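Local coordinates for protein GDP-mannose-dependent alpha-(1-6)-phosphatidylinositol monomannoside mannosyltransferase (Corynebacterium glutamicum, PDB 3OKC) that is a glycosyltransferase of the two-domain GT-B fold that binds guanosine-5'-diphosphate on its C-terminal domain, at residues Ser205-Arg210 against Arg239-Leu244; Ile217-Gln222 against Asp332-Leu337; Leu233-Gly238 against Lys256-Leu261; Phe276-Arg281 against Gly293-Glu298. All coordinates share one frame; numbering follows the deposited sequence.

Interaction 1 (Ser205-Arg210 against Arg239-Leu244); sequences SRLVPR and RYESTL. With GDP (guanosine-5'-diphosphate), chain B.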
# COMPACT_ATOMS: atom_id res chain seq x y z
N SER A 205 -11.87 -1.03 0.55
CA SER A 205 -10.96 -1.84 1.36
C SER A 205 -11.51 -3.26 1.47
O SER A 205 -12.71 -3.48 1.32
CB SER A 205 -10.78 -1.27 2.77
OG SER A 205 -9.82 -0.23 2.82
N ARG A 206 -10.63 -4.23 1.73
CA ARG A 206 -11.04 -5.60 2.01
C ARG A 206 -12.00 -5.59 3.20
O ARG A 206 -11.84 -4.80 4.13
CB ARG A 206 -9.84 -6.49 2.33
CG ARG A 206 -8.87 -6.69 1.17
CD ARG A 206 -7.66 -7.54 1.57
NE ARG A 206 -6.84 -6.91 2.61
CZ ARG A 206 -6.76 -7.33 3.87
NH1 ARG A 206 -7.43 -8.41 4.28
NH2 ARG A 206 -6.00 -6.68 4.74
N LEU A 207 -13.01 -6.45 3.15
CA LEU A 207 -13.99 -6.52 4.23
C LEU A 207 -13.45 -7.39 5.36
O LEU A 207 -13.66 -8.61 5.38
CB LEU A 207 -15.35 -7.01 3.72
CG LEU A 207 -15.96 -6.29 2.52
CD1 LEU A 207 -17.33 -6.86 2.18
CD2 LEU A 207 -16.04 -4.78 2.73
N VAL A 208 -12.71 -6.75 6.27
CA VAL A 208 -12.20 -7.38 7.49
C VAL A 208 -12.38 -6.40 8.65
O VAL A 208 -12.34 -5.19 8.44
CB VAL A 208 -10.70 -7.82 7.35
CG1 VAL A 208 -10.54 -8.94 6.32
CG2 VAL A 208 -9.79 -6.63 7.03
N PRO A 209 -12.59 -6.92 9.89
CA PRO A 209 -12.92 -6.05 11.03
C PRO A 209 -12.07 -4.78 11.20
O PRO A 209 -12.63 -3.73 11.51
CB PRO A 209 -12.74 -6.98 12.23
CG PRO A 209 -13.03 -8.34 11.70
CD PRO A 209 -12.53 -8.34 10.28
N ARG A 210 -10.76 -4.87 10.98
CA ARG A 210 -9.84 -3.77 11.32
C ARG A 210 -9.94 -2.54 10.42
O ARG A 210 -9.50 -1.46 10.80
CB ARG A 210 -8.39 -4.27 11.38
CG ARG A 210 -7.80 -4.70 10.04
CD ARG A 210 -6.34 -5.11 10.20
NE ARG A 210 -5.65 -5.17 8.91
CZ ARG A 210 -5.12 -4.12 8.29
NH1 ARG A 210 -5.20 -2.91 8.84
NH2 ARG A 210 -4.51 -4.27 7.12
N ARG A 239 -14.23 -11.94 4.25
CA ARG A 239 -14.94 -12.86 5.14
C ARG A 239 -15.97 -12.19 6.06
O ARG A 239 -16.95 -12.83 6.47
CB ARG A 239 -13.92 -13.65 5.98
CG ARG A 239 -13.09 -12.80 6.94
CD ARG A 239 -12.33 -13.66 7.94
NE ARG A 239 -12.17 -12.99 9.23
CZ ARG A 239 -11.14 -12.20 9.56
NH1 ARG A 239 -11.09 -11.66 10.77
NH2 ARG A 239 -10.17 -11.96 8.69
N TYR A 240 -15.75 -10.91 6.35
CA TYR A 240 -16.55 -10.15 7.31
C TYR A 240 -17.86 -9.60 6.71
O TYR A 240 -18.66 -9.01 7.43
CB TYR A 240 -15.70 -9.01 7.86
CG TYR A 240 -16.11 -8.41 9.20
CD1 TYR A 240 -16.41 -9.22 10.30
CD2 TYR A 240 -16.13 -7.03 9.37
CE1 TYR A 240 -16.76 -8.65 11.53
CE2 TYR A 240 -16.47 -6.46 10.59
CZ TYR A 240 -16.78 -7.27 11.66
OH TYR A 240 -17.12 -6.68 12.86
N GLU A 241 -18.06 -9.81 5.41
CA GLU A 241 -19.24 -9.33 4.69
C GLU A 241 -20.58 -9.64 5.37
O GLU A 241 -21.43 -8.76 5.50
CB GLU A 241 -19.27 -9.85 3.25
CG GLU A 241 -20.31 -9.16 2.36
CD GLU A 241 -20.65 -9.96 1.10
OE1 GLU A 241 -19.81 -10.77 0.65
OE2 GLU A 241 -21.76 -9.76 0.56
N SER A 242 -20.77 -10.88 5.79
CA SER A 242 -22.04 -11.31 6.37
C SER A 242 -22.34 -10.62 7.71
O SER A 242 -23.50 -10.31 8.00
CB SER A 242 -22.09 -12.84 6.52
OG SER A 242 -21.21 -13.27 7.54
N THR A 243 -21.30 -10.37 8.50
CA THR A 243 -21.44 -9.60 9.74
C THR A 243 -21.77 -8.13 9.44
O THR A 243 -22.57 -7.51 10.14
CB THR A 243 -20.16 -9.67 10.60
OG1 THR A 243 -19.71 -11.03 10.68
CG2 THR A 243 -20.43 -9.14 12.00
N LEU A 244 -21.15 -7.59 8.39
CA LEU A 244 -21.40 -6.22 7.95
C LEU A 244 -22.84 -6.03 7.49
O LEU A 244 -23.50 -5.05 7.86
CB LEU A 244 -20.40 -5.81 6.85
CG LEU A 244 -18.93 -5.63 7.27
CD1 LEU A 244 -18.05 -5.21 6.10
CD2 LEU A 244 -18.80 -4.62 8.43
PB GDP B . -3.97 -3.51 2.38
O1B GDP B . -4.55 -4.37 1.36
O2B GDP B . -2.73 -3.58 2.34
O3B GDP B . -4.35 -3.92 3.50
O3A GDP B . -4.42 -2.13 2.20
PA GDP B . -4.00 -1.20 1.16
O1A GDP B . -2.79 -0.89 1.31
O2A GDP B . -4.69 -0.15 1.25
O5' GDP B . -4.16 -1.77 -0.17
C5' GDP B . -5.46 -2.04 -0.71
C4' GDP B . -5.42 -2.04 -2.24
O4' GDP B . -6.46 -2.88 -2.76
C3' GDP B . -5.64 -0.63 -2.78
O3' GDP B . -4.69 -0.35 -3.82
C2' GDP B . -7.04 -0.66 -3.35
O2' GDP B . -7.14 0.18 -4.51
C1' GDP B . -7.28 -2.13 -3.67
N9 GDP B . -8.73 -2.46 -3.58
C8 GDP B . -9.49 -2.54 -2.47
N7 GDP B . -10.76 -2.86 -2.81
C5 GDP B . -10.79 -2.98 -4.16
C6 GDP B . -11.80 -3.28 -5.08
O6 GDP B . -12.96 -3.51 -4.68
N1 GDP B . -11.51 -3.33 -6.40
C2 GDP B . -10.25 -3.08 -6.84
N2 GDP B . -9.97 -3.13 -8.17
N3 GDP B . -9.26 -2.78 -5.97
C4 GDP B . -9.51 -2.72 -4.63

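Interaction 2 (Ile217-Gln222 against Asp332-Leu337); sequences IKAMPQ and DKLSEL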
# COMPACT_ATOMS: atom_id res chain seq x y z
N ILE A 217 -20.76 1.79 9.58
CA ILE A 217 -22.15 1.34 9.61
C ILE A 217 -22.87 1.75 10.91
O ILE A 217 -24.05 2.11 10.88
CB ILE A 217 -22.24 -0.19 9.37
CG1 ILE A 217 -22.00 -0.51 7.89
CG2 ILE A 217 -23.58 -0.75 9.85
CD1 ILE A 217 -21.72 -1.96 7.58
N LYS A 218 -22.16 1.70 12.03
CA LYS A 218 -22.72 2.08 13.33
C LYS A 218 -22.86 3.59 13.51
O LYS A 218 -23.60 4.07 14.37
CB LYS A 218 -21.89 1.48 14.47
CG LYS A 218 -22.14 -0.01 14.66
CD LYS A 218 -21.19 -0.63 15.67
CE LYS A 218 -21.49 -2.11 15.83
NZ LYS A 218 -20.77 -2.70 16.99
N ALA A 219 -22.13 4.34 12.68
CA ALA A 219 -22.20 5.79 12.68
C ALA A 219 -23.32 6.30 11.77
O ALA A 219 -23.71 7.46 11.86
CB ALA A 219 -20.85 6.37 12.27
N MET A 220 -23.83 5.43 10.90
CA MET A 220 -24.83 5.81 9.90
C MET A 220 -26.20 6.32 10.43
O MET A 220 -26.73 7.28 9.89
CB MET A 220 -25.01 4.73 8.82
CG MET A 220 -23.88 4.68 7.79
SD MET A 220 -23.59 6.21 6.86
CE MET A 220 -25.03 6.24 5.80
N PRO A 221 -26.79 5.66 11.45
CA PRO A 221 -28.06 6.18 11.98
C PRO A 221 -28.08 7.69 12.22
O PRO A 221 -29.04 8.37 11.81
CB PRO A 221 -28.24 5.41 13.28
CG PRO A 221 -27.59 4.09 13.00
CD PRO A 221 -26.39 4.42 12.15
N GLN A 222 -27.04 8.23 12.85
CA GLN A 222 -26.94 9.67 13.10
C GLN A 222 -26.75 10.48 11.82
O GLN A 222 -27.39 11.53 11.65
CB GLN A 222 -25.82 9.97 14.10
CG GLN A 222 -26.24 9.78 15.55
CD GLN A 222 -25.15 10.17 16.52
OE1 GLN A 222 -24.49 9.31 17.12
NE2 GLN A 222 -24.95 11.47 16.69
N ASP A 332 -19.85 8.53 18.08
CA ASP A 332 -20.36 9.90 18.19
C ASP A 332 -19.53 10.90 17.40
O ASP A 332 -20.08 11.78 16.72
CB ASP A 332 -20.42 10.35 19.66
CG ASP A 332 -21.83 10.37 20.21
OD1 ASP A 332 -22.74 9.79 19.57
OD2 ASP A 332 -22.03 10.97 21.29
N LYS A 333 -18.21 10.78 17.51
CA LYS A 333 -17.28 11.69 16.86
C LYS A 333 -17.23 11.43 15.35
O LYS A 333 -17.20 12.37 14.56
CB LYS A 333 -15.89 11.58 17.51
CG LYS A 333 -14.80 12.46 16.90
CD LYS A 333 -14.96 13.93 17.23
CE LYS A 333 -13.79 14.74 16.68
NZ LYS A 333 -13.96 16.21 16.88
N LEU A 334 -17.24 10.16 14.97
CA LEU A 334 -17.22 9.77 13.56
C LEU A 334 -18.44 10.30 12.80
O LEU A 334 -18.30 10.84 11.70
CB LEU A 334 -17.10 8.24 13.41
CG LEU A 334 -17.00 7.64 12.00
CD1 LEU A 334 -15.83 8.22 11.21
CD2 LEU A 334 -16.89 6.13 12.07
N SER A 335 -19.62 10.17 13.41
CA SER A 335 -20.87 10.71 12.86
C SER A 335 -20.82 12.22 12.73
O SER A 335 -21.17 12.77 11.68
CB SER A 335 -22.06 10.32 13.74
OG SER A 335 -22.26 8.93 13.70
N GLU A 336 -20.39 12.88 13.80
CA GLU A 336 -20.24 14.33 13.85
C GLU A 336 -19.34 14.83 12.72
O GLU A 336 -19.71 15.75 11.99
CB GLU A 336 -19.68 14.74 15.21
CG GLU A 336 -19.67 16.23 15.48
CD GLU A 336 -19.24 16.55 16.89
OE1 GLU A 336 -20.13 16.84 17.73
OE2 GLU A 336 -18.02 16.51 17.17
N LEU A 337 -18.17 14.21 12.58
CA LEU A 337 -17.21 14.52 11.52
C LEU A 337 -17.79 14.37 10.10
O LEU A 337 -17.53 15.20 9.24
CB LEU A 337 -15.96 13.63 11.67
CG LEU A 337 -14.62 14.17 12.20
CD1 LEU A 337 -14.72 15.47 13.01
CD2 LEU A 337 -13.90 13.10 13.00

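Interaction 3 (Leu233-Gly238 against Lys256-Leu261); sequences LIVGSG and KFLGRL. With GDP (guanosine-5'-diphosphate), chain B.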
# COMPACT_ATOMS: atom_id res chain seq x y z
N LEU A 233 -21.06 3.75 0.54
CA LEU A 233 -20.70 2.74 -0.44
C LEU A 233 -19.57 1.88 0.10
O LEU A 233 -18.48 2.36 0.38
CB LEU A 233 -20.31 3.37 -1.79
CG LEU A 233 -21.27 4.38 -2.43
CD1 LEU A 233 -20.71 4.81 -3.77
CD2 LEU A 233 -22.70 3.82 -2.60
N ILE A 234 -19.86 0.59 0.25
CA ILE A 234 -18.87 -0.36 0.70
C ILE A 234 -18.34 -1.14 -0.50
O ILE A 234 -19.05 -1.96 -1.09
CB ILE A 234 -19.44 -1.25 1.84
CG1 ILE A 234 -19.59 -0.40 3.11
CG2 ILE A 234 -18.52 -2.43 2.11
CD1 ILE A 234 -20.56 -0.95 4.10
N VAL A 235 -17.10 -0.84 -0.86
CA VAL A 235 -16.47 -1.43 -2.02
C VAL A 235 -15.38 -2.39 -1.56
O VAL A 235 -14.46 -2.00 -0.83
CB VAL A 235 -15.88 -0.35 -2.99
CG1 VAL A 235 -15.19 -0.99 -4.19
CG2 VAL A 235 -16.97 0.63 -3.45
N GLY A 236 -15.51 -3.64 -1.99
CA GLY A 236 -14.56 -4.69 -1.62
C GLY A 236 -15.24 -6.00 -1.27
O GLY A 236 -16.47 -6.08 -1.19
N SER A 237 -14.42 -7.03 -1.07
CA SER A 237 -14.90 -8.33 -0.63
C SER A 237 -14.08 -8.82 0.57
O SER A 237 -13.00 -8.29 0.86
CB SER A 237 -14.83 -9.35 -1.78
OG SER A 237 -13.51 -9.44 -2.29
N GLY A 238 -14.61 -9.82 1.27
CA GLY A 238 -13.92 -10.40 2.42
C GLY A 238 -14.84 -11.20 3.32
O GLY A 238 -16.06 -11.12 3.20
N LYS A 256 -24.80 0.61 0.66
CA LYS A 256 -24.68 -0.21 -0.55
C LYS A 256 -23.43 -1.09 -0.52
O LYS A 256 -22.31 -0.58 -0.45
CB LYS A 256 -24.68 0.66 -1.81
CG LYS A 256 -25.87 1.61 -1.94
CD LYS A 256 -27.14 0.89 -2.41
CE LYS A 256 -28.37 1.80 -2.31
NZ LYS A 256 -28.79 2.00 -0.90
N PHE A 257 -23.64 -2.40 -0.56
CA PHE A 257 -22.56 -3.38 -0.67
C PHE A 257 -22.32 -3.67 -2.15
O PHE A 257 -22.98 -4.52 -2.74
CB PHE A 257 -22.91 -4.66 0.08
CG PHE A 257 -22.96 -4.50 1.57
CD1 PHE A 257 -21.82 -4.71 2.35
CD2 PHE A 257 -24.15 -4.15 2.21
CE1 PHE A 257 -21.86 -4.56 3.73
CE2 PHE A 257 -24.20 -3.99 3.60
CZ PHE A 257 -23.06 -4.20 4.36
N LEU A 258 -21.37 -2.94 -2.73
CA LEU A 258 -21.12 -3.00 -4.17
C LEU A 258 -20.25 -4.18 -4.60
O LEU A 258 -20.09 -4.44 -5.79
CB LEU A 258 -20.52 -1.68 -4.67
CG LEU A 258 -21.33 -0.39 -4.51
CD1 LEU A 258 -20.61 0.77 -5.18
CD2 LEU A 258 -22.75 -0.53 -5.07
N GLY A 259 -19.68 -4.89 -3.62
CA GLY A 259 -18.79 -6.01 -3.91
C GLY A 259 -17.47 -5.52 -4.48
O GLY A 259 -17.17 -4.33 -4.43
N ARG A 260 -16.68 -6.45 -5.01
CA ARG A 260 -15.38 -6.09 -5.57
C ARG A 260 -15.56 -5.55 -6.99
O ARG A 260 -16.02 -6.27 -7.89
CB ARG A 260 -14.43 -7.28 -5.55
CG ARG A 260 -12.98 -6.88 -5.35
CD ARG A 260 -12.02 -8.02 -5.58
NE ARG A 260 -10.64 -7.55 -5.46
CZ ARG A 260 -9.93 -7.03 -6.46
NH1 ARG A 260 -10.45 -6.93 -7.68
NH2 ARG A 260 -8.68 -6.63 -6.24
N LEU A 261 -15.22 -4.28 -7.18
CA LEU A 261 -15.44 -3.60 -8.45
C LEU A 261 -14.23 -3.71 -9.38
O LEU A 261 -13.10 -3.86 -8.91
CB LEU A 261 -15.77 -2.12 -8.24
CG LEU A 261 -17.09 -1.71 -7.57
CD1 LEU A 261 -17.14 -0.19 -7.42
CD2 LEU A 261 -18.31 -2.22 -8.33
PB GDP B . -3.97 -3.51 2.38
O1B GDP B . -4.55 -4.37 1.36
O2B GDP B . -2.73 -3.58 2.34
O3B GDP B . -4.35 -3.92 3.50
O3A GDP B . -4.42 -2.13 2.20
PA GDP B . -4.00 -1.20 1.16
O1A GDP B . -2.79 -0.89 1.31
O2A GDP B . -4.69 -0.15 1.25
O5' GDP B . -4.16 -1.77 -0.17
C5' GDP B . -5.46 -2.04 -0.71
C4' GDP B . -5.42 -2.04 -2.24
O4' GDP B . -6.46 -2.88 -2.76
C3' GDP B . -5.64 -0.63 -2.78
O3' GDP B . -4.69 -0.35 -3.82
C2' GDP B . -7.04 -0.66 -3.35
O2' GDP B . -7.14 0.18 -4.51
C1' GDP B . -7.28 -2.13 -3.67
N9 GDP B . -8.73 -2.46 -3.58
C8 GDP B . -9.49 -2.54 -2.47
N7 GDP B . -10.76 -2.86 -2.81
C5 GDP B . -10.79 -2.98 -4.16
C6 GDP B . -11.80 -3.28 -5.08
O6 GDP B . -12.96 -3.51 -4.68
N1 GDP B . -11.51 -3.33 -6.40
C2 GDP B . -10.25 -3.08 -6.84
N2 GDP B . -9.97 -3.13 -8.17
N3 GDP B . -9.26 -2.78 -5.97
C4 GDP B . -9.51 -2.72 -4.63
O HOH W 1 -18.97 -4.84 -0.70

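Interaction 4 (Phe276-Arg281 against Gly293-Glu298); sequences FAMPAR and GIVYLE. With GDP (guanosine-5'-diphosphate), chain B.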
# COMPACT_ATOMS: atom_id res chain seq x y z
N PHE A 276 -14.16 10.13 1.50
CA PHE A 276 -13.62 8.77 1.64
C PHE A 276 -13.34 8.53 3.11
O PHE A 276 -12.57 9.26 3.73
CB PHE A 276 -12.34 8.58 0.82
CG PHE A 276 -11.67 7.24 1.05
CD1 PHE A 276 -10.73 7.08 2.08
CD2 PHE A 276 -12.01 6.13 0.28
CE1 PHE A 276 -10.13 5.85 2.31
CE2 PHE A 276 -11.41 4.88 0.50
CZ PHE A 276 -10.48 4.74 1.52
N ALA A 277 -13.95 7.49 3.67
CA ALA A 277 -13.74 7.14 5.09
C ALA A 277 -13.29 5.69 5.26
O ALA A 277 -13.86 4.78 4.65
CB ALA A 277 -14.99 7.42 5.90
N MET A 278 -12.27 5.49 6.09
CA MET A 278 -11.82 4.15 6.48
C MET A 278 -11.17 4.29 7.86
O MET A 278 -9.96 4.48 7.96
CB MET A 278 -10.85 3.56 5.44
CG MET A 278 -10.69 2.03 5.49
SD MET A 278 -9.32 1.44 6.50
CE MET A 278 -7.91 1.75 5.44
N PRO A 279 -12.00 4.20 8.93
CA PRO A 279 -11.50 4.45 10.28
C PRO A 279 -10.84 3.20 10.86
O PRO A 279 -11.43 2.51 11.69
CB PRO A 279 -12.76 4.85 11.05
CG PRO A 279 -13.87 4.12 10.36
CD PRO A 279 -13.43 3.84 8.93
N ALA A 280 -9.63 2.91 10.38
CA ALA A 280 -8.88 1.72 10.75
C ALA A 280 -8.49 1.70 12.23
O ALA A 280 -8.02 2.70 12.76
CB ALA A 280 -7.63 1.59 9.88
N ARG A 281 -8.72 0.55 12.88
CA ARG A 281 -8.30 0.34 14.26
C ARG A 281 -7.29 -0.80 14.34
O ARG A 281 -7.21 -1.64 13.45
CB ARG A 281 -9.51 0.05 15.16
CG ARG A 281 -10.24 -1.26 14.88
CD ARG A 281 -11.40 -1.47 15.84
NE ARG A 281 -12.13 -2.72 15.58
CZ ARG A 281 -13.11 -2.85 14.69
NH1 ARG A 281 -13.50 -1.81 13.95
NH2 ARG A 281 -13.71 -4.02 14.53
N GLY A 293 -1.61 2.28 4.28
CA GLY A 293 -2.96 2.54 3.80
C GLY A 293 -2.95 3.26 2.47
O GLY A 293 -3.18 4.48 2.41
N ILE A 294 -2.70 2.51 1.40
CA ILE A 294 -2.64 3.07 0.04
C ILE A 294 -3.96 3.72 -0.39
O ILE A 294 -3.96 4.69 -1.14
CB ILE A 294 -2.12 2.04 -1.01
CG1 ILE A 294 -0.71 1.56 -0.63
CG2 ILE A 294 -2.08 2.65 -2.41
CD1 ILE A 294 -0.19 0.38 -1.45
N VAL A 295 -5.09 3.19 0.11
CA VAL A 295 -6.41 3.73 -0.22
C VAL A 295 -6.56 5.22 0.13
O VAL A 295 -7.24 5.96 -0.58
CB VAL A 295 -7.59 2.90 0.40
CG1 VAL A 295 -7.75 1.57 -0.31
CG2 VAL A 295 -7.44 2.72 1.91
N TYR A 296 -5.91 5.64 1.21
CA TYR A 296 -5.89 7.05 1.63
C TYR A 296 -5.21 7.94 0.61
O TYR A 296 -5.63 9.08 0.38
CB TYR A 296 -5.17 7.20 2.97
CG TYR A 296 -5.80 6.46 4.12
CD1 TYR A 296 -7.12 6.70 4.50
CD2 TYR A 296 -5.06 5.53 4.86
CE1 TYR A 296 -7.70 6.02 5.56
CE2 TYR A 296 -5.63 4.86 5.94
CZ TYR A 296 -6.94 5.11 6.28
OH TYR A 296 -7.50 4.45 7.35
N LEU A 297 -4.14 7.42 0.01
CA LEU A 297 -3.38 8.13 -1.00
C LEU A 297 -4.15 8.20 -2.32
O LEU A 297 -4.04 9.18 -3.06
CB LEU A 297 -2.03 7.45 -1.23
CG LEU A 297 -1.10 7.14 -0.04
CD1 LEU A 297 0.16 6.47 -0.56
CD2 LEU A 297 -0.76 8.39 0.77
N GLU A 298 -4.91 7.15 -2.61
CA GLU A 298 -5.72 7.06 -3.82
C GLU A 298 -6.90 8.02 -3.78
O GLU A 298 -7.24 8.63 -4.79
CB GLU A 298 -6.22 5.63 -4.01
CG GLU A 298 -5.12 4.64 -4.34
CD GLU A 298 -5.58 3.20 -4.29
OE1 GLU A 298 -6.75 2.94 -3.90
OE2 GLU A 298 -4.77 2.32 -4.65
PB GDP B . -3.97 -3.51 2.38
O1B GDP B . -4.55 -4.37 1.36
O2B GDP B . -2.73 -3.58 2.34
O3B GDP B . -4.35 -3.92 3.50
O3A GDP B . -4.42 -2.13 2.20
PA GDP B . -4.00 -1.20 1.16
O1A GDP B . -2.79 -0.89 1.31
O2A GDP B . -4.69 -0.15 1.25
O5' GDP B . -4.16 -1.77 -0.17
C5' GDP B . -5.46 -2.04 -0.71
C4' GDP B . -5.42 -2.04 -2.24
O4' GDP B . -6.46 -2.88 -2.76
C3' GDP B . -5.64 -0.63 -2.78
O3' GDP B . -4.69 -0.35 -3.82
C2' GDP B . -7.04 -0.66 -3.35
O2' GDP B . -7.14 0.18 -4.51
C1' GDP B . -7.28 -2.13 -3.67
N9 GDP B . -8.73 -2.46 -3.58
C8 GDP B . -9.49 -2.54 -2.47
N7 GDP B . -10.76 -2.86 -2.81
C5 GDP B . -10.79 -2.98 -4.16
C6 GDP B . -11.80 -3.28 -5.08
O6 GDP B . -12.96 -3.51 -4.68
N1 GDP B . -11.51 -3.33 -6.40
C2 GDP B . -10.25 -3.08 -6.84
N2 GDP B . -9.97 -3.13 -8.17
N3 GDP B . -9.26 -2.78 -5.97
C4 GDP B . -9.51 -2.72 -4.63

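Interaction 1 (Ser205-Arg210 against Arg239-Leu244)
Pro209 covers one face of the Tyr240 ring, with CG over its centre. This CG sits 3.7 Å from the ring centroid and only 9° off the normal, a CH-pi contact. The same proline also meets Arg239, whose guanidinium turns a face to Pro209 CD, with NH1 3.7 Å from that carbon. The two side chains cross at about a right angle. CG of Tyr240 stands opposite its own backbone N (chi1 -158°), which swings the ring under the proline. The far end of the ring is held by a hydrogen bond from Tyr240 OH to Asp214.

The 205-210 loop follows the first strand of the C-terminal Rossmann-like domain, and 239-244 opens the helix after the second. Leu207 is the centre of an inverse gamma turn. Its O takes a hydrogen bond from Tyr240 N at 3.3 Å. The Leu207 side chain passes obliquely over the helix start: CD1 is 3.7 Å from Glu241 CB, and CD2 is 3.9 Å from Leu244 CD1. On the ligand side, Arg206 NH2 makes a weak but straight hydrogen bond to O3B of guanosine-5'-diphosphate, 3.4 Å long.

Interaction 2 (Ile217-Gln222 against Asp332-Leu337)
Ala219 and Ser335 mark the point where two helices meet, their CA atoms 5.1 Å apart; the segment axes pass at 8.5 Å and cross at -59°. Both helices belong to the C-terminal Rossmann-like domain of the GT-B fold. Helix 213-226 follows the first strand of its parallel sheet, and helix 331-342 follows the last strand, 323-326. The contact therefore joins parts of the domain that are far apart in sequence. The small side chains of Ala219 and Ser335 let the backbones come this close.

Helix 213-226 is kinked here, because the N atoms of Pro221 and Gln222 make no bond to the preceding turn. Pro221 has no N-H to give. Ser335 OG lies against the same helix, 2.8 Å from Ala219 O. It is also within bonding distance of Val331 O, one turn back in its own helix. One hydroxyl proton faces two carbonyl oxygens, and the structure does not settle which receives it. The Ser335 OG stands beside its own backbone N (chi1 -66°), a setting that keeps both carbonyls near.

Gln222 closes the outer side of the contact. Its CB packs 3.8 Å from Ser335 CB. Its extended chain then reaches toward Asp332, and the amide and carboxylate planes are 76° apart. On the inner side, Leu334 also touches Val326 of the last strand and Pro279. Its branch reaches across to the other helix, with CD2 4.0 Å from Ala219 CB.

Interaction 3 (Leu233-Gly238 against Lys256-Leu261)
Ile234 O is gripped by two donors. Leu258 N gives it a hydrogen bond of 3.0 Å from the adjacent strand, and a water donates to it at 2.9 Å. The water also donates to Gly236 O at 2.8 Å and accepts from Gly259 N at 3.0 Å. It thus ties the two strand ends together where they leave the sheet. Earlier along the pair, Ile234 N bonds to Lys256 O at 2.8 Å. Further on, Gly236 N reaches Gly259 O at 3.0 Å, but from well above the carbonyl plane.

Side chains alternate between the two faces of this parallel pair. Ile234 and Phe257 share one face. They lie side by side and point the same way, with Ile234 CD1 against CE1 of the ring. Leu233 and Val235 lie on the other face, where Val235 CG2 meets Leu258 CD1. The CG1 branch of Val235, opposite its backbone N (chi1 179°), points to Leu261 CD1 and to O6 of guanosine-5'-diphosphate.

The chain beyond strand 255-259 reads the guanine base. Leu261 O accepts from both N1, at 3.0 Å, and N2 of the ligand, while Leu261 N makes a weak bond to O6. One face of the extended Arg260 guanidinium lies against the base, with C2 of guanosine-5'-diphosphate 3.6 Å from the guanidinium plane and offset toward its rim. The contact joins the strands of a beta-alpha-beta unit at the sheet edge, with the nucleotide bound beyond their C-terminal ends, as is usual for Rossmann-like domains.

Interaction 4 (Phe276-Arg281 against Gly293-Glu298)
Strand 275-278 and helix 294-301 are the first two elements of a beta-alpha-beta unit. Here Phe276 and Met278 of the strand pack against Val295 and Tyr296 of the helix. The segments run nearly antiparallel. Tyr296 OH gives a short hydrogen bond of 2.5 Å to Met278 O, which lies in the plane of the ring, and the hydroxyl lies in the carbonyl plane. Met278 O also accepts from Ala280 N, at 2.9 Å, across the inverse gamma turn centred on Pro279.

The Met278 chain bends at chi2 (-93°) and chi3, which folds CE back to 3.6 Å from Tyr296 CZ. Its sulfur makes an oblique Met-aromatic contact with that ring. Tyr296 CD1 comes to the edge of the Phe276 ring, 3.8 Å from CE1. Phe276 CZ presses on Val295 CB at 3.6 Å, and Val295 O stands over one face of the Phe276 ring, toward its rim.

The helix start also faces guanosine-5'-diphosphate. Glu298 OE1 accepts from O2' at 2.9 Å and OE2 from O3' at 2.8 Å. Glu298 and Glu290 have the spacing of the E-X7-E pattern known in this family. Ile294 N makes a weak bond to O1A. The apolar packing and the Tyr296 OH bond to Met278 O tie the helix start to the strand, while the Ala280 N bond fixes the turn. The N-terminal dipole of the helix would probably stabilise the negative charge of the nearby alpha phosphate.

Along the chain, 205-210 comes first. It pairs with 239-244, closing a loop that takes in helix 213-226 and strand 231-235, and so ties the loop after strand 200-204 to helix 241-247. Interactions 1 and 2 cross, because 217-222 lies inside that loop while its partner, 332-337, comes much later. Interaction 3, which pairs strands 231-235 and 255-259, also crosses interaction 1: 233-238 falls inside the loop and 256-261 beyond it. Interaction 4 packs strand 275-278 on helix 294-301. Interactions 3 and 4 nest in series within the long loop closed by interaction 2. Interactions 1, 3 and 4 all touch guanosine-5'-diphosphate. Interaction 2 instead joins two helices of the same domain.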